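Local coordinates for protein TetR family transcriptional regulator (Streptomyces coelicolor, PDB 7KY1) that probably binds cis-regulatory DNA as a helix-turn-helix transcription factor of the TetR family and so regulates transcription, at residues R31-E36 against V59-G64. Residues are numbered along the deposited sequence; the frame is centred on the assembly and turned at random.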
ATOM      1  N   ARG A  31     -19.630  18.234  16.777  1.00 18.66           N
ATOM      2  CA  ARG A  31     -19.154  17.152  15.914  1.00 17.78           C
ATOM      3  C   ARG A  31     -17.680  17.320  15.582  1.00 15.08           C
ATOM      4  O   ARG A  31     -16.907  16.352  15.616  1.00 18.12           O
ATOM      5  CB  ARG A  31     -19.967  17.108  14.617  1.00 19.35           C
ATOM      6  CG  ARG A  31     -21.426  16.700  14.775  1.00 30.79           C
ATOM      7  CD  ARG A  31     -22.209  17.011  13.489  1.00 36.27           C
ATOM      8  NE  ARG A  31     -21.693  16.246  12.358  1.00 45.69           N
ATOM      9  CZ  ARG A  31     -22.015  16.473  11.087  1.00 50.89           C
ATOM     10  NH1 ARG A  31     -22.851  17.458  10.779  1.00 44.45           N
ATOM     11  NH2 ARG A  31     -21.497  15.719  10.122  1.00 52.31           N
ATOM     12  N   ALA A  32     -17.271  18.543  15.242  1.00 18.20           N
ATOM     13  CA  ALA A  32     -15.862  18.788  14.950  1.00 21.93           C
ATOM     14  C   ALA A  32     -14.971  18.487  16.149  1.00 21.60           C
ATOM     15  O   ALA A  32     -13.886  17.924  15.982  1.00 20.09           O
ATOM     16  CB  ALA A  32     -15.668  20.228  14.486  1.00 18.86           C
ATOM     17  N   GLN A  33     -15.390  18.885  17.359  1.00 17.99           N
ATOM     18  CA  GLN A  33     -14.601  18.576  18.554  1.00 21.77           C
ATOM     19  C   GLN A  33     -14.392  17.076  18.702  1.00 18.65           C
ATOM     20  O   GLN A  33     -13.270  16.603  18.947  1.00 20.05           O
ATOM     21  CB  GLN A  33     -15.298  19.099  19.804  1.00 23.66           C
ATOM     22  CG  GLN A  33     -15.211  20.578  20.042  1.00 30.16           C
ATOM     23  CD  GLN A  33     -15.713  20.899  21.423  1.00 40.42           C
ATOM     24  OE1 GLN A  33     -16.827  21.386  21.589  1.00 47.41           O
ATOM     25  NE2 GLN A  33     -14.908  20.584  22.433  1.00 43.05           N
ATOM     26  N   ILE A  34     -15.482  16.317  18.592  1.00 19.07           N
ATOM     27  CA  ILE A  34     -15.414  14.870  18.738  1.00 20.02           C
ATOM     28  C   ILE A  34     -14.555  14.266  17.639  1.00 20.52           C
ATOM     29  O   ILE A  34     -13.742  13.372  17.893  1.00 22.04           O
ATOM     30  CB  ILE A  34     -16.830  14.273  18.756  1.00 17.74           C
ATOM     31  CG1 ILE A  34     -17.583  14.758  20.001  1.00 18.37           C
ATOM     32  CG2 ILE A  34     -16.775  12.748  18.695  1.00 19.99           C
ATOM     33  CD1 ILE A  34     -19.091  14.506  19.922  1.00 19.84           C
ATOM     34  N   LEU A  35     -14.696  14.753  16.403  1.00 18.73           N
ATOM     35  CA  LEU A  35     -13.909  14.167  15.319  1.00 16.11           C
ATOM     36  C   LEU A  35     -12.420  14.451  15.467  1.00 16.94           C
ATOM     37  O   LEU A  35     -11.600  13.618  15.069  1.00 17.73           O
ATOM     38  CB  LEU A  35     -14.416  14.667  13.966  1.00 19.13           C
ATOM     39  CG  LEU A  35     -15.770  14.076  13.557  1.00 22.05           C
ATOM     40  CD1 LEU A  35     -16.285  14.740  12.304  1.00 29.96           C
ATOM     41  CD2 LEU A  35     -15.646  12.577  13.335  1.00 21.33           C
ATOM     42  N   GLU A  36     -12.057  15.606  16.023  1.00 20.00           N
ATOM     43  CA  GLU A  36     -10.651  15.899  16.230  1.00 21.97           C
ATOM     44  C   GLU A  36     -10.069  14.973  17.292  1.00 21.40           C
ATOM     45  O   GLU A  36      -8.984  14.411  17.114  1.00 21.45           O
ATOM     46  CB  GLU A  36     -10.471  17.361  16.617  1.00 27.04           C
ATOM     47  CG  GLU A  36      -9.182  17.617  17.382  1.00 41.82           C
ATOM     48  CD  GLU A  36      -9.132  19.004  17.992  1.00 58.38           C
ATOM     49  OE1 GLU A  36      -9.746  19.203  19.069  1.00 63.54           O
ATOM     50  OE2 GLU A  36      -8.470  19.884  17.401  1.00 62.75           O
ATOM     51  N   VAL A  59     -12.392  15.384  25.077  1.00 37.77           N
ATOM     52  CA  VAL A  59     -13.161  16.580  24.737  1.00 36.59           C
ATOM     53  C   VAL A  59     -13.875  17.186  25.934  1.00 37.83           C
ATOM     54  O   VAL A  59     -14.559  18.210  25.782  1.00 41.66           O
ATOM     55  CB  VAL A  59     -14.199  16.288  23.632  1.00 37.77           C
ATOM     56  CG1 VAL A  59     -13.519  16.089  22.309  1.00 38.17           C
ATOM     57  CG2 VAL A  59     -15.023  15.062  23.986  1.00 38.34           C
ATOM     58  N   GLY A  60     -13.741  16.597  27.120  1.00 34.38           N
ATOM     59  CA  GLY A  60     -14.465  17.099  28.272  1.00 29.64           C
ATOM     60  C   GLY A  60     -15.964  16.928  28.170  1.00 29.49           C
ATOM     61  O   GLY A  60     -16.709  17.784  28.656  1.00 38.16           O
ATOM     62  N   MET A  61     -16.428  15.847  27.542  1.00 26.33           N
ATOM     63  CA  MET A  61     -17.845  15.540  27.429  1.00 26.33           C
ATOM     64  C   MET A  61     -18.145  14.205  28.097  1.00 26.05           C
ATOM     65  O   MET A  61     -17.260  13.370  28.290  1.00 31.54           O
ATOM     66  CB  MET A  61     -18.299  15.460  25.969  1.00 28.88           C
ATOM     67  CG  MET A  61     -17.982  16.671  25.149  1.00 33.92           C
ATOM     68  SD  MET A  61     -18.415  16.434  23.415  1.00 33.83           S
ATOM     69  CE  MET A  61     -17.688  17.926  22.714  1.00 32.70           C
ATOM     70  N   THR A  62     -19.415  14.003  28.429  1.00 25.73           N
ATOM     71  CA  THR A  62     -19.837  12.700  28.909  1.00 30.45           C
ATOM     72  C   THR A  62     -19.816  11.684  27.774  1.00 28.97           C
ATOM     73  O   THR A  62     -19.836  12.037  26.591  1.00 26.20           O
ATOM     74  CB  THR A  62     -21.240  12.785  29.500  1.00 32.03           C
ATOM     75  OG1 THR A  62     -22.154  13.223  28.482  1.00 29.41           O
ATOM     76  CG2 THR A  62     -21.261  13.778  30.658  1.00 30.97           C
ATOM     77  N   LYS A  63     -19.760  10.400  28.146  1.00 27.01           N
ATOM     78  CA  LYS A  63     -19.970   9.337  27.165  1.00 23.15           C
ATOM     79  C   LYS A  63     -21.278   9.534  26.413  1.00 23.14           C
ATOM     80  O   LYS A  63     -21.327   9.388  25.185  1.00 22.95           O
ATOM     81  CB  LYS A  63     -19.981   7.963  27.847  1.00 27.03           C
ATOM     82  CG  LYS A  63     -18.624   7.396  28.168  1.00 28.42           C
ATOM     83  CD  LYS A  63     -18.734   6.009  28.799  1.00 32.68           C
ATOM     84  CE  LYS A  63     -19.495   6.067  30.096  1.00 32.56           C
ATOM     85  NZ  LYS A  63     -19.158   4.913  30.980  1.00 32.46           N
ATOM     86  N   GLY A  64     -22.351   9.876  27.136  1.00 26.43           N
ATOM     87  CA  GLY A  64     -23.648  10.010  26.492  1.00 23.70           C
ATOM     88  C   GLY A  64     -23.676  11.109  25.445  1.00 24.95           C
ATOM     89  O   GLY A  64     -24.350  10.989  24.421  1.00 24.49           O
TER
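Met61 reaches across to helix 28-49 with its thioether end and meets two successive residues there, Gln33 and Ile34. Its chain is fully extended beyond CG (chi2 175°, chi3 -172°), which carries the sulfur and methyl out to the helix. Met61 SD lies 3.9 Å from Ile34 CG1, with Ile34 CD1 at 4.0 Å. Met61 CE goes further and rests against the side chain of Gln33, 3.9 Å from Gln33 CB and 3.7 Å from Gln33 OE1. Unbranched and flexible, methionine suits a bridge of this length. Gln33 is partly exposed; with CG beside the backbone N (chi1 -76°) and the chain extended, its torsions carry the amide out over the methyl, Gln33 CD lying 3.8 Å from Met61 CE, while CB touches it from the backbone side. The amide oxygen and nitrogen also lie against the methyl, as van der Waals contacts. Replacing Gln33 with an alanine would take away the amide that lies on the methionine methyl, which would probably leave that methyl less covered and freer to turn. Val59 approaches the helix backbone instead: Val59 CG1 stands 3.4 Å from Gln33 O, where a compact branched side chain fits close to the main chain. Gly60 follows in a Schellman motif, its positive phi easily adopted without a side chain, and turns the chain toward Thr62, whose OG1 caps Ala65 N at the start of helix 63-69. Ile34 also packs on Val66 of that helix and on Leu76. The turn of the predicted helix-turn-helix thus packs against helix 28-49 through apolar and van der Waals contacts, which depend on shape rather than on directed polar bonds.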